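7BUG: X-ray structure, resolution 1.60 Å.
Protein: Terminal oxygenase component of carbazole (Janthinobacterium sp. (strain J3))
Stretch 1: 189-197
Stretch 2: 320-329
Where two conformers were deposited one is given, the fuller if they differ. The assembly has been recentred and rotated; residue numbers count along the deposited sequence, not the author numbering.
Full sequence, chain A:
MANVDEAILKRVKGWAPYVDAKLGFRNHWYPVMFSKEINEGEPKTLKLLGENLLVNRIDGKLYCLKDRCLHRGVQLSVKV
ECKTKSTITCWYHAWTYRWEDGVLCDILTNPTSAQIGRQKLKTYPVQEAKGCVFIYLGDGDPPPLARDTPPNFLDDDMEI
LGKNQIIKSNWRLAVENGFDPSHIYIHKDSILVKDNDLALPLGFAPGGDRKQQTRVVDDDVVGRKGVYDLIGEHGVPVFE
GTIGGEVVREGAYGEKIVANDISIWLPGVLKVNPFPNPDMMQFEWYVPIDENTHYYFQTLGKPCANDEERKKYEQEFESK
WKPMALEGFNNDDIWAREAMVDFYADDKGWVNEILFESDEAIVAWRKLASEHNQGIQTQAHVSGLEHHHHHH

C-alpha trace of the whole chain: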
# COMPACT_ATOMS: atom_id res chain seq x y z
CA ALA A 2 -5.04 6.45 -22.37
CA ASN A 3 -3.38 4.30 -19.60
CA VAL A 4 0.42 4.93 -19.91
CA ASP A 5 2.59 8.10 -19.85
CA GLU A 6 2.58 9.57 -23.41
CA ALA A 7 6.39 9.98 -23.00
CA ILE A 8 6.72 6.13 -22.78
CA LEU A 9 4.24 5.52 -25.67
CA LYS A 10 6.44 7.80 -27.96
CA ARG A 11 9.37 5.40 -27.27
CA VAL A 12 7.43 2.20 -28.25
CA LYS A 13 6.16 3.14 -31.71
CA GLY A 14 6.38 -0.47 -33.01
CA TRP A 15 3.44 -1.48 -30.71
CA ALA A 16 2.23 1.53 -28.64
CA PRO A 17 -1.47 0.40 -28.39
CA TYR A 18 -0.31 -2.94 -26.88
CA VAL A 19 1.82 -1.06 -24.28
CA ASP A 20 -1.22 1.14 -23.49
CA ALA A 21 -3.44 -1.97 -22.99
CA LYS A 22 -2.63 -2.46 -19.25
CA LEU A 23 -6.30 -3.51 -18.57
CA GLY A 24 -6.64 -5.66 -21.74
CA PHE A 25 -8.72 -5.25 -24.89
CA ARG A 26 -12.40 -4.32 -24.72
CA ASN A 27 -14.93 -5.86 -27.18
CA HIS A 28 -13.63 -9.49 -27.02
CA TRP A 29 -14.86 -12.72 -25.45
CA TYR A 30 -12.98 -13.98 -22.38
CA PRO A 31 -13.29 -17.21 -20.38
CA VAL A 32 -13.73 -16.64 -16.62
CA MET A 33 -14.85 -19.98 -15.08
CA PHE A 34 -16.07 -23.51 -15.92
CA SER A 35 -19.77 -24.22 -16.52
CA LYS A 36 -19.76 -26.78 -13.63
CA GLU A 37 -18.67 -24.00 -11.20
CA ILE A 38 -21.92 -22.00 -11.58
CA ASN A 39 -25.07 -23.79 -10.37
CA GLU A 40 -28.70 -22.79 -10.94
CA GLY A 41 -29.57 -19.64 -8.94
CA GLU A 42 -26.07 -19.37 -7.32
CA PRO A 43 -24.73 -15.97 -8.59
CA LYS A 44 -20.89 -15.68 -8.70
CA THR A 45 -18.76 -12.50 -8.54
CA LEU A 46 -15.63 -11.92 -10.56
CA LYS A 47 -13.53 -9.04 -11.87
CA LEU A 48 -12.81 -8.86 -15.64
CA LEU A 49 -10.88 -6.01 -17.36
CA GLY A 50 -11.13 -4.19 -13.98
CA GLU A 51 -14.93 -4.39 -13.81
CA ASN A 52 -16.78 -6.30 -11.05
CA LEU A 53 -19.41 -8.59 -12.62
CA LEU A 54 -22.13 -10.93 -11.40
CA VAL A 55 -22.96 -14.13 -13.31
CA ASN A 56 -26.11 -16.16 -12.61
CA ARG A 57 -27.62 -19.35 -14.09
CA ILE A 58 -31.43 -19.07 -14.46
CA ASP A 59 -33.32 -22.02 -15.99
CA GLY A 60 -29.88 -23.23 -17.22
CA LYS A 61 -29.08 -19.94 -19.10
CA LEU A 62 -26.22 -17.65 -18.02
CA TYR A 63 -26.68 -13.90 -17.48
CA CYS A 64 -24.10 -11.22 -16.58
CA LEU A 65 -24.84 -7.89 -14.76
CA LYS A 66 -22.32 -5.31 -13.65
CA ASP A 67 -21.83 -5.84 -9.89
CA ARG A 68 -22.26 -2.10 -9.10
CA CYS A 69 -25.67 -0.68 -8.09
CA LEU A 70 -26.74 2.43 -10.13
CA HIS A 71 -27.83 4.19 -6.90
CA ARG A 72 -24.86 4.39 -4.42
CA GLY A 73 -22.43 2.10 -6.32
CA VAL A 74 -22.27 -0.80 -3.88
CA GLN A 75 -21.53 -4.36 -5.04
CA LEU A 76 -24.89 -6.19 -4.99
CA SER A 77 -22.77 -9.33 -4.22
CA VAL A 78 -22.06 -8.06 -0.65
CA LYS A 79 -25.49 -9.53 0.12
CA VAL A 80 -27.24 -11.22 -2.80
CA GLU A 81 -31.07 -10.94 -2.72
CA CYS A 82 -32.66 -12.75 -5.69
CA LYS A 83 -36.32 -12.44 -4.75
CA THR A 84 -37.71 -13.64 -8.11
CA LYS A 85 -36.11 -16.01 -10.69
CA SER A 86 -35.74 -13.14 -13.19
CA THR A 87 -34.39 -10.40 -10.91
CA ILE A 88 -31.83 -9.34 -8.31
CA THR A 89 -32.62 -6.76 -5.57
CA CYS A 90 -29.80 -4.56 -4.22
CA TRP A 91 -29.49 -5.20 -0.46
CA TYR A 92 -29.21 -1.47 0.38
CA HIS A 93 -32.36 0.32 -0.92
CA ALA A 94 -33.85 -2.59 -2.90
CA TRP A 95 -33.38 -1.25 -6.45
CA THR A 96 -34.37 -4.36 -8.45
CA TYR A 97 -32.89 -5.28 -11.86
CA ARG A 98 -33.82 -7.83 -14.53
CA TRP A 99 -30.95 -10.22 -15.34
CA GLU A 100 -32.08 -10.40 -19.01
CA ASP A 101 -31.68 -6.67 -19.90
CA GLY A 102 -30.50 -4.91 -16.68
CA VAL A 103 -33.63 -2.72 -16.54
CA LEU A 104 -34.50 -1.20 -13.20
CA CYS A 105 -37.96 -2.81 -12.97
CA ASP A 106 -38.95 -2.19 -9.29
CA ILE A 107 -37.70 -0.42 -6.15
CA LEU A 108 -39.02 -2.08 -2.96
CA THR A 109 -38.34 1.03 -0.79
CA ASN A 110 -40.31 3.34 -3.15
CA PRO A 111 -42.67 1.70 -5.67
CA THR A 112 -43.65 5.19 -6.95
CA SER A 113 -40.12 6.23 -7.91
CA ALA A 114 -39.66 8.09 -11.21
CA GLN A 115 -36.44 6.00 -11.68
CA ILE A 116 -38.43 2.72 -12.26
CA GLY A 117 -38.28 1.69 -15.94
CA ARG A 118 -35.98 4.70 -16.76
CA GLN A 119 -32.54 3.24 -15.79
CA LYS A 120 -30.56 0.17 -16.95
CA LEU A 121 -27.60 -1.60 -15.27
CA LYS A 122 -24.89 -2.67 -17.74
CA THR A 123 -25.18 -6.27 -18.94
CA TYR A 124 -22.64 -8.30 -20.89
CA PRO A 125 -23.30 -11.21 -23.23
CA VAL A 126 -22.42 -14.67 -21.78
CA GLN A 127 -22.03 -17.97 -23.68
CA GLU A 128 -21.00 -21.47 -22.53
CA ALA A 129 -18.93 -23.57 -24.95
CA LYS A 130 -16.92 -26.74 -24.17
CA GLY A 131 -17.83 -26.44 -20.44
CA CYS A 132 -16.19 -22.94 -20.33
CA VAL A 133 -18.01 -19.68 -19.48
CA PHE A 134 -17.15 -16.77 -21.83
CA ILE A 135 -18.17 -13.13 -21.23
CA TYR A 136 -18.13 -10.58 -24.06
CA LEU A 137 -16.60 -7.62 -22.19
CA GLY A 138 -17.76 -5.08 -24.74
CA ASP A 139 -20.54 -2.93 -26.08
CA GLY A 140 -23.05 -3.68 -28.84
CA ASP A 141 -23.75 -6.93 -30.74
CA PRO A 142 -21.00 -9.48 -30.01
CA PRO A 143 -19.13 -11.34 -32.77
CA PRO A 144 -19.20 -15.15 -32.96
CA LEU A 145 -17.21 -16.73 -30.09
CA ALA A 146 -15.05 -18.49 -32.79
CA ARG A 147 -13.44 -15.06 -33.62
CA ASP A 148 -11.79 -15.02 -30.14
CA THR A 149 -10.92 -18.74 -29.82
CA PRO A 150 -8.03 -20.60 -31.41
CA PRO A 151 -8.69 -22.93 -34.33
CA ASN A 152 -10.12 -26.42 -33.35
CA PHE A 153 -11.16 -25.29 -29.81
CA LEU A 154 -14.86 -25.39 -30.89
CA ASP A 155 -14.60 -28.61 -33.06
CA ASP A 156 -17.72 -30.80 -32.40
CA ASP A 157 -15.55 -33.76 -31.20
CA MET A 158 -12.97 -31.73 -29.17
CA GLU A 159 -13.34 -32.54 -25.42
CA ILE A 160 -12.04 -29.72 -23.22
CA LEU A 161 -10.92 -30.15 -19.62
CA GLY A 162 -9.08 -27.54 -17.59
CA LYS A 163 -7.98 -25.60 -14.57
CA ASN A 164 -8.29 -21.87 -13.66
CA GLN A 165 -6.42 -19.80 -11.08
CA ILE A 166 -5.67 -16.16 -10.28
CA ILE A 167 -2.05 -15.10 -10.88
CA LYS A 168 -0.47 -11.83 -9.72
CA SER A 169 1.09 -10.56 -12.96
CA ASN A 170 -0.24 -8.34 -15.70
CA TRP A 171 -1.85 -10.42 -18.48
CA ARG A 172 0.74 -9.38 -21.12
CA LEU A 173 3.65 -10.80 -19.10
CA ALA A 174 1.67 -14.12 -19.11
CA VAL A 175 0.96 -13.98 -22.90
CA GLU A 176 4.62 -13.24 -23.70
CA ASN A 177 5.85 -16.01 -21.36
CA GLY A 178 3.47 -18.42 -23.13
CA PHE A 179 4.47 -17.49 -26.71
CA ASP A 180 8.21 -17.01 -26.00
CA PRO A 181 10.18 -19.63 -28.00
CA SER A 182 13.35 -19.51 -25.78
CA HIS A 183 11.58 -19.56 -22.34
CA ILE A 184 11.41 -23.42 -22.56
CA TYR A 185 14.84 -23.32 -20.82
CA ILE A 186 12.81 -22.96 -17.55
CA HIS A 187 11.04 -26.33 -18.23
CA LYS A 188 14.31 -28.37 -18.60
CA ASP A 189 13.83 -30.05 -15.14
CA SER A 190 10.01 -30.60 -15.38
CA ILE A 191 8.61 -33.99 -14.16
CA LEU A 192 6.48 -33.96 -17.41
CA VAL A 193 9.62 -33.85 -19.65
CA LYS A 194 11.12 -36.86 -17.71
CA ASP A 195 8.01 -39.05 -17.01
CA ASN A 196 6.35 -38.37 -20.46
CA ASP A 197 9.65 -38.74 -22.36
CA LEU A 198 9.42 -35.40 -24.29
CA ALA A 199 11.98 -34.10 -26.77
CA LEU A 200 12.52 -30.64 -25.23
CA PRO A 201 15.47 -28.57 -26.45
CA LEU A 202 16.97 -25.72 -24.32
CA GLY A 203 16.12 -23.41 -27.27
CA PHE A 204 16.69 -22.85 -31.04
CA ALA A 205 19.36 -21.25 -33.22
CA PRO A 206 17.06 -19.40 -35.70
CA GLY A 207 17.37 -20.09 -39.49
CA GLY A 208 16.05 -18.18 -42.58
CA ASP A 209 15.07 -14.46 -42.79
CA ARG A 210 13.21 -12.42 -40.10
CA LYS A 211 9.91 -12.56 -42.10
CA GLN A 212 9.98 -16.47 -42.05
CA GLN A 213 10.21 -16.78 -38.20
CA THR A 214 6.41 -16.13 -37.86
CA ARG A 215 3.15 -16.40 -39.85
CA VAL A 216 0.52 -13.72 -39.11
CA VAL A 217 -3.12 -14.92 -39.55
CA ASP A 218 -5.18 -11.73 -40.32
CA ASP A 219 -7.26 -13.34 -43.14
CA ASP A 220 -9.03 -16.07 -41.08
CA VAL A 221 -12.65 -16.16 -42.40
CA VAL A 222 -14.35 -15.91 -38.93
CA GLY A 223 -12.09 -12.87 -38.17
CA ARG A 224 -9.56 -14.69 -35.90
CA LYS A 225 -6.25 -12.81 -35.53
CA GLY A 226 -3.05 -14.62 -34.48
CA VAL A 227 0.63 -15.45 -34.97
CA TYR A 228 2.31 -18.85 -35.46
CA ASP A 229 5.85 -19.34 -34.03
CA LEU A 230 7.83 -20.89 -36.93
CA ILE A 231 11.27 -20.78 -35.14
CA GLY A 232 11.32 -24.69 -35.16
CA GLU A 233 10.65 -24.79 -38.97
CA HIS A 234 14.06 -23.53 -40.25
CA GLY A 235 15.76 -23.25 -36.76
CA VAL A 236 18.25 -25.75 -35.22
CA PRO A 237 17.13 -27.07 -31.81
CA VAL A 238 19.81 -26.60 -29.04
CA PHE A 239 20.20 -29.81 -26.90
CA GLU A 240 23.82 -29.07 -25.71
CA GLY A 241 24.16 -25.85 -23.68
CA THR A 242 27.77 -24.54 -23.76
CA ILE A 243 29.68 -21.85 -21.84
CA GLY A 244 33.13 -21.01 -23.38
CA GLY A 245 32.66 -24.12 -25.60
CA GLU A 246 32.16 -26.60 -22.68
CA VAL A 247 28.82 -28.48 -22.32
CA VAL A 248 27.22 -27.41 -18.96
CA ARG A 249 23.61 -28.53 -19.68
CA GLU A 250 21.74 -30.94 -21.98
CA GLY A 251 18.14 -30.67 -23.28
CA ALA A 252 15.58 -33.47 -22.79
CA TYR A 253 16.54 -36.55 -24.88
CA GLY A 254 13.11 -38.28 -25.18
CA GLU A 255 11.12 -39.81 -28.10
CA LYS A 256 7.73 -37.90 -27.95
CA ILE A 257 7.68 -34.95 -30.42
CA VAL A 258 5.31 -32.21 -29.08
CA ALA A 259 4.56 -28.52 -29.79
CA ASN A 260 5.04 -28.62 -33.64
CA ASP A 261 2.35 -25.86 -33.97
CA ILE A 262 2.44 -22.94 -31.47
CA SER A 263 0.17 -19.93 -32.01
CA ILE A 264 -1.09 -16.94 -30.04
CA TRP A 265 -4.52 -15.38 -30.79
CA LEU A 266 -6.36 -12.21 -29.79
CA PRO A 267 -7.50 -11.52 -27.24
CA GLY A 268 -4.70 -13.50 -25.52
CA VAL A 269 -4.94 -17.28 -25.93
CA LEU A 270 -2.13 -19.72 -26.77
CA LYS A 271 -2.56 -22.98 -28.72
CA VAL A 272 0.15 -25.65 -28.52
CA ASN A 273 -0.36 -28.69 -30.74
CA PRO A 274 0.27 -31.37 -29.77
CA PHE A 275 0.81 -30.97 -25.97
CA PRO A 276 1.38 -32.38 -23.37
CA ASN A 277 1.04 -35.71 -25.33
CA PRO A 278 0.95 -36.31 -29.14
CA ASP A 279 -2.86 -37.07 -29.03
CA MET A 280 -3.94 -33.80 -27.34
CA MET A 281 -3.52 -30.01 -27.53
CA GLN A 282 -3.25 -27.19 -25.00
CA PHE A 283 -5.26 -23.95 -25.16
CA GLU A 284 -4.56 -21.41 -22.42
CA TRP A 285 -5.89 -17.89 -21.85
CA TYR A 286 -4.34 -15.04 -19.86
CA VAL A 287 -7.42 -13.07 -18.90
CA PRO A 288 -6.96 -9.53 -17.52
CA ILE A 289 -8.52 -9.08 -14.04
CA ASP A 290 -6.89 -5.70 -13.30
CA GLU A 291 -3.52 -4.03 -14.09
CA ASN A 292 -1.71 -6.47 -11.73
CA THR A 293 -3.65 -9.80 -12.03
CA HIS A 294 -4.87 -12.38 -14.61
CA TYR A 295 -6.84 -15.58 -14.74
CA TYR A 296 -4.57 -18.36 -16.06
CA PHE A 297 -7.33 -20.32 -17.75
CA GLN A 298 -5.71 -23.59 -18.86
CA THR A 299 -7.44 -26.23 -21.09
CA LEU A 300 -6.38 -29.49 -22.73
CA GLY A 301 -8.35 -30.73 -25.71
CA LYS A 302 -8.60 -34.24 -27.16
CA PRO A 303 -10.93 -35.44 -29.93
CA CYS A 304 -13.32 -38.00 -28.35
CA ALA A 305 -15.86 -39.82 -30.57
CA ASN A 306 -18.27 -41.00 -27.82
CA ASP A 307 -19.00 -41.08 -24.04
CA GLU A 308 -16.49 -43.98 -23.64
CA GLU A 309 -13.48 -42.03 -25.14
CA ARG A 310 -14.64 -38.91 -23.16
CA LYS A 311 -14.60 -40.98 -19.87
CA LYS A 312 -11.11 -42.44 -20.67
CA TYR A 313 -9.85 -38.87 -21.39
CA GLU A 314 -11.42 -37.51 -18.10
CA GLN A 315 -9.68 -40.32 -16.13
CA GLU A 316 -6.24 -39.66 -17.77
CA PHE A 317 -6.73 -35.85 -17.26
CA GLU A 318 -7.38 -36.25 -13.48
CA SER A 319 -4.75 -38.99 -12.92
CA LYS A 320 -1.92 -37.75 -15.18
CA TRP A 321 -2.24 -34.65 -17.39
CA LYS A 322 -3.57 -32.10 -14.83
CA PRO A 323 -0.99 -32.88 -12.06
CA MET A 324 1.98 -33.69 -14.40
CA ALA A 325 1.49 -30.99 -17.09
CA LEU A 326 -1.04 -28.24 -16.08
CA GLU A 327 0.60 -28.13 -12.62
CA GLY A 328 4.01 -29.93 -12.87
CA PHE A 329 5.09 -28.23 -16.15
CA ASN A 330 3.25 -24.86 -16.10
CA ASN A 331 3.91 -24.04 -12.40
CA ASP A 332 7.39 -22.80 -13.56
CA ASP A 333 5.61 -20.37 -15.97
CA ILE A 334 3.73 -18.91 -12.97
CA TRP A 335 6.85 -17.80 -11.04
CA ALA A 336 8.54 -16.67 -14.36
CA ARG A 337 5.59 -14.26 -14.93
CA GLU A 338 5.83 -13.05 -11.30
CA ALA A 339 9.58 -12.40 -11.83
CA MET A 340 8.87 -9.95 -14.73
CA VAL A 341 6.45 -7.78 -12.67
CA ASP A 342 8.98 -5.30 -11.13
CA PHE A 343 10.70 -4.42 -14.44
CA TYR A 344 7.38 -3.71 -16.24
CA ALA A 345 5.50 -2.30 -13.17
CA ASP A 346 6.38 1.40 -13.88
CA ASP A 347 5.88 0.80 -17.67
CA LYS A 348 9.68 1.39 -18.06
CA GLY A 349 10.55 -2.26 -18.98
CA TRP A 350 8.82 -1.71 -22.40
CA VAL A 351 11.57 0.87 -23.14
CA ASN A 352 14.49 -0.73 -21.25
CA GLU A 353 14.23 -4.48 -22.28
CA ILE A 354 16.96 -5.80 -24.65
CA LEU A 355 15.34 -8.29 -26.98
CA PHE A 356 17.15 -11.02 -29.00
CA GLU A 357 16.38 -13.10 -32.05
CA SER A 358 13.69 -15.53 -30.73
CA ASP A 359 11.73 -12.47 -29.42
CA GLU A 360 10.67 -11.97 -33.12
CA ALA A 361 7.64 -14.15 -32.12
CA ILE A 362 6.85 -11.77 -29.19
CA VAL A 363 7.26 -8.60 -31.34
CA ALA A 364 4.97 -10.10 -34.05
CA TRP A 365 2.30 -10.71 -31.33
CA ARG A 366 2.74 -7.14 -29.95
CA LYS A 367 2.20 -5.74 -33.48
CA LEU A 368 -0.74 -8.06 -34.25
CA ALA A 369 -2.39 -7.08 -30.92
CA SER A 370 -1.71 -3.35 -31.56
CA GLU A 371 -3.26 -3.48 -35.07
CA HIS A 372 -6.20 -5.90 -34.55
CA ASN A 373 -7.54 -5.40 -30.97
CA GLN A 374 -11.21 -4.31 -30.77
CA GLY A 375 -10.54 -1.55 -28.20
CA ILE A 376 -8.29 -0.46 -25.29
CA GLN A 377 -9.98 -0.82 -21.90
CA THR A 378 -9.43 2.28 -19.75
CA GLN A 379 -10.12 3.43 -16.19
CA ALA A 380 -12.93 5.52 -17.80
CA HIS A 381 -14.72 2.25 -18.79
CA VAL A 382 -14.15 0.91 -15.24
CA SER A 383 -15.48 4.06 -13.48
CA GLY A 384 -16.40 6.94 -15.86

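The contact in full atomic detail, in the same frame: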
# COMPACT_ATOMS: atom_id res chain seq x y z
N ASP A 189 13.86 -29.09 -16.28
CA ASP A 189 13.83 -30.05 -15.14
C ASP A 189 12.41 -30.50 -14.82
O ASP A 189 12.20 -31.13 -13.76
CB ASP A 189 14.47 -29.47 -13.88
CG ASP A 189 15.93 -29.09 -14.05
OD1 ASP A 189 16.61 -29.84 -14.76
OD2 ASP A 189 16.36 -28.05 -13.48
N SER A 190 11.41 -30.23 -15.69
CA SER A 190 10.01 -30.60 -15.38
C SER A 190 9.84 -32.12 -15.28
O SER A 190 10.39 -32.78 -16.13
CB SER A 190 9.03 -30.06 -16.40
OG SER A 190 7.72 -30.49 -16.05
N ILE A 191 9.04 -32.57 -14.33
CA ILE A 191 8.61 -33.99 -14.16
C ILE A 191 7.96 -34.45 -15.47
O ILE A 191 8.19 -35.61 -15.85
CB ILE A 191 7.64 -34.12 -12.96
CG1 ILE A 191 7.25 -35.58 -12.71
CG2 ILE A 191 6.41 -33.24 -13.15
CD1 ILE A 191 8.34 -36.41 -12.05
N LEU A 192 7.22 -33.56 -16.17
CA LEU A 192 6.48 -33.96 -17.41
C LEU A 192 7.52 -34.40 -18.45
O LEU A 192 7.33 -35.42 -19.11
CB LEU A 192 5.61 -32.81 -17.94
CG LEU A 192 5.03 -33.01 -19.35
CD1 LEU A 192 3.98 -34.09 -19.34
CD2 LEU A 192 4.41 -31.72 -19.89
N VAL A 193 8.58 -33.62 -18.62
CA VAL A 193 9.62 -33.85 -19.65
C VAL A 193 10.27 -35.23 -19.36
O VAL A 193 10.48 -36.01 -20.32
CB VAL A 193 10.63 -32.68 -19.65
CG1 VAL A 193 11.85 -32.96 -20.50
CG2 VAL A 193 9.99 -31.36 -20.10
N LYS A 194 10.48 -35.56 -18.09
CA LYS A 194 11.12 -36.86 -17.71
C LYS A 194 10.10 -38.00 -17.85
O LYS A 194 10.37 -38.93 -18.59
CB LYS A 194 11.67 -36.83 -16.27
CG LYS A 194 12.35 -35.54 -15.85
CD LYS A 194 12.99 -35.61 -14.47
CE LYS A 194 13.61 -34.30 -14.02
NZ LYS A 194 14.81 -33.96 -14.81
N ASP A 195 8.99 -37.94 -17.12
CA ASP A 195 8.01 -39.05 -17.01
C ASP A 195 7.19 -39.22 -18.29
O ASP A 195 6.58 -40.31 -18.41
CB ASP A 195 7.06 -38.87 -15.85
CG ASP A 195 7.72 -39.03 -14.49
OD1 ASP A 195 8.94 -39.22 -14.47
OD2 ASP A 195 6.99 -38.90 -13.48
N ASN A 196 7.07 -38.20 -19.16
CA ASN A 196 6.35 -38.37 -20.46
C ASN A 196 7.35 -38.36 -21.61
O ASN A 196 6.91 -38.39 -22.76
CB ASN A 196 5.23 -37.34 -20.71
CG ASN A 196 4.22 -37.86 -21.71
OD1 ASN A 196 3.87 -39.05 -21.65
ND2 ASN A 196 3.74 -36.99 -22.61
N ASP A 197 8.65 -38.36 -21.34
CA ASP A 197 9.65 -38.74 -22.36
C ASP A 197 9.69 -37.71 -23.50
O ASP A 197 9.95 -38.12 -24.65
CB ASP A 197 9.29 -40.11 -22.93
CG ASP A 197 10.51 -40.97 -23.15
OD1 ASP A 197 11.26 -41.11 -22.17
OD2 ASP A 197 10.72 -41.43 -24.29
N LYS A 320 -3.24 -37.97 -14.58
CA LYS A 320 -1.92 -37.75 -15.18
C LYS A 320 -1.79 -36.31 -15.67
O LYS A 320 -0.85 -35.67 -15.24
CB LYS A 320 -1.66 -38.74 -16.31
CG LYS A 320 -0.28 -38.62 -16.94
CD LYS A 320 0.27 -39.95 -17.45
CE LYS A 320 0.25 -41.06 -16.41
NZ LYS A 320 0.11 -42.39 -17.03
N TRP A 321 -2.62 -35.86 -16.62
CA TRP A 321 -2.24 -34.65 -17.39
C TRP A 321 -2.39 -33.38 -16.55
O TRP A 321 -1.57 -32.43 -16.75
CB TRP A 321 -3.00 -34.57 -18.71
CG TRP A 321 -2.81 -35.78 -19.56
CD1 TRP A 321 -3.78 -36.61 -20.03
CD2 TRP A 321 -1.57 -36.35 -19.99
NE1 TRP A 321 -3.23 -37.64 -20.74
CE2 TRP A 321 -1.88 -37.50 -20.76
CE3 TRP A 321 -0.24 -36.00 -19.81
CZ2 TRP A 321 -0.90 -38.29 -21.34
CZ3 TRP A 321 0.73 -36.76 -20.41
CH2 TRP A 321 0.40 -37.90 -21.15
N LYS A 322 -3.40 -33.28 -15.70
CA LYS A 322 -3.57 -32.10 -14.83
C LYS A 322 -2.39 -32.01 -13.86
O LYS A 322 -1.72 -30.98 -13.79
CB LYS A 322 -4.93 -32.08 -14.16
CG LYS A 322 -5.09 -30.94 -13.16
CD LYS A 322 -6.51 -30.80 -12.69
CE LYS A 322 -6.63 -29.84 -11.52
NZ LYS A 322 -7.92 -30.02 -10.82
N PRO A 323 -2.07 -33.04 -13.03
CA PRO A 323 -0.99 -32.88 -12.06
C PRO A 323 0.39 -32.82 -12.74
O PRO A 323 1.24 -32.09 -12.24
CB PRO A 323 -1.15 -34.09 -11.12
CG PRO A 323 -1.90 -35.10 -11.92
CD PRO A 323 -2.81 -34.30 -12.85
N MET A 324 0.62 -33.56 -13.82
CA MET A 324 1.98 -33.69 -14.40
C MET A 324 2.30 -32.47 -15.28
O MET A 324 3.45 -32.03 -15.32
CB MET A 324 2.11 -34.94 -15.25
CG MET A 324 3.53 -35.31 -15.49
SD MET A 324 3.60 -36.87 -16.42
CE MET A 324 5.18 -36.73 -17.23
N ALA A 325 1.30 -31.98 -16.01
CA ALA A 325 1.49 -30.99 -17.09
C ALA A 325 0.93 -29.64 -16.63
O ALA A 325 1.73 -28.68 -16.53
CB ALA A 325 0.81 -31.49 -18.35
N LEU A 326 -0.40 -29.54 -16.45
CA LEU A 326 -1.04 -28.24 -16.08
C LEU A 326 -0.42 -27.71 -14.80
O LEU A 326 -0.19 -26.51 -14.71
CB LEU A 326 -2.56 -28.36 -15.95
CG LEU A 326 -3.28 -28.70 -17.26
CD1 LEU A 326 -4.78 -28.44 -17.10
CD2 LEU A 326 -2.71 -27.94 -18.44
N GLU A 327 -0.07 -28.59 -13.86
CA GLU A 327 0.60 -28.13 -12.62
C GLU A 327 2.10 -28.33 -12.75
O GLU A 327 2.83 -27.34 -12.73
CB GLU A 327 -0.03 -28.86 -11.44
CG GLU A 327 -1.42 -28.38 -11.16
CD GLU A 327 -2.30 -29.25 -10.27
OE1 GLU A 327 -1.81 -30.28 -9.79
OE2 GLU A 327 -3.47 -28.90 -10.08
N GLY A 328 2.57 -29.56 -12.96
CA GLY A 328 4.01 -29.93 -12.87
C GLY A 328 4.88 -29.39 -14.00
O GLY A 328 6.12 -29.40 -13.88
N PHE A 329 4.30 -28.93 -15.11
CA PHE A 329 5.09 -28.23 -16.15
C PHE A 329 4.84 -26.72 -16.05
O PHE A 329 5.81 -25.91 -15.99
CB PHE A 329 4.72 -28.80 -17.51
CG PHE A 329 5.52 -28.30 -18.66
CD1 PHE A 329 6.71 -28.90 -19.03
CD2 PHE A 329 5.07 -27.22 -19.41
CE1 PHE A 329 7.40 -28.47 -20.16
CE2 PHE A 329 5.80 -26.75 -20.48
CZ PHE A 329 6.97 -27.37 -20.86
O HOH W 1 8.14 -30.51 -12.57

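A short helix, 191-195, packs against a longer one that includes 320-327. Their axes approach to 9.1 Å and their N-to-C directions differ by 122°. One direct hydrogen bond joins the stretches.

That bond belongs to S190, the N-cap of the short helix. Its chi1 is t (178°), which places the hydroxyl where it can work in two directions. S190 OG accepts from L192 N (3.1 Å), satisfying an amide that has no preceding helical turn to bond to, and donates to G328 O (2.9 Å from S190 OG). Serine suits the site because a small hydroxyl can both cap and donate while fitting close to F329, whose CD1 lies 3.5 Å from S190 OG at the ring edge. A water makes a second link to the same carbonyl, its oxygen accepting from I191 N (2.9 Å) and donating to G328 O (2.7 Å). Glycine fits here: an ideal CB on G328 would sit 2.9 Å from I191 CG2 and 2.6 Å from M324 O, both clashes.

The apolar centre is L192 against M324. With chi1 t (168°) and chi2 p (70°), the leucine, buried and with its CA-to-CB bond pointing toward the other stretch, spreads its methyls over several partners. L192 CD1 reaches M324 CE (3.6 Å) and, more loosely, the edge of the W321 ring at CZ3 (4.3 Å); L192 CD2 meets A325 CB (3.9 Å) and F329 CD1 (3.7 Å).

M324 starts sideways at its CA-to-CB bond but is extended, its three chi angles all t (-162°, 177°, 155°), and so carries its terminal methyl into the short helix. There M324 CE lies 3.1 Å from L192 CA, 3.5 Å from I191 O, 3.2 Å from D195 CB and 3.1 Å from N196 N. A long, unbranched, flexible chain is well suited to delivering a methyl to such a close-packed spot, and M324 has the largest area covered by the opposite stretch.

At the flanks, F329, with chi1 t (-175°) and chi2 88°, presents its ring edge to V193, with F329 CE1 3.9 Å from V193 CG2. W321, chi1 m (-57°), also starts sideways, but its ring end comes nearer, bringing W321 CH2 to 3.7 Å from N196 OD1 at the ring edge. N196, just past the helix, is buried, yet its amide group is satisfied by hydrogen bonds elsewhere in the structure. K194 makes no contact with the other stretch and is exposed, as suits a charged chain.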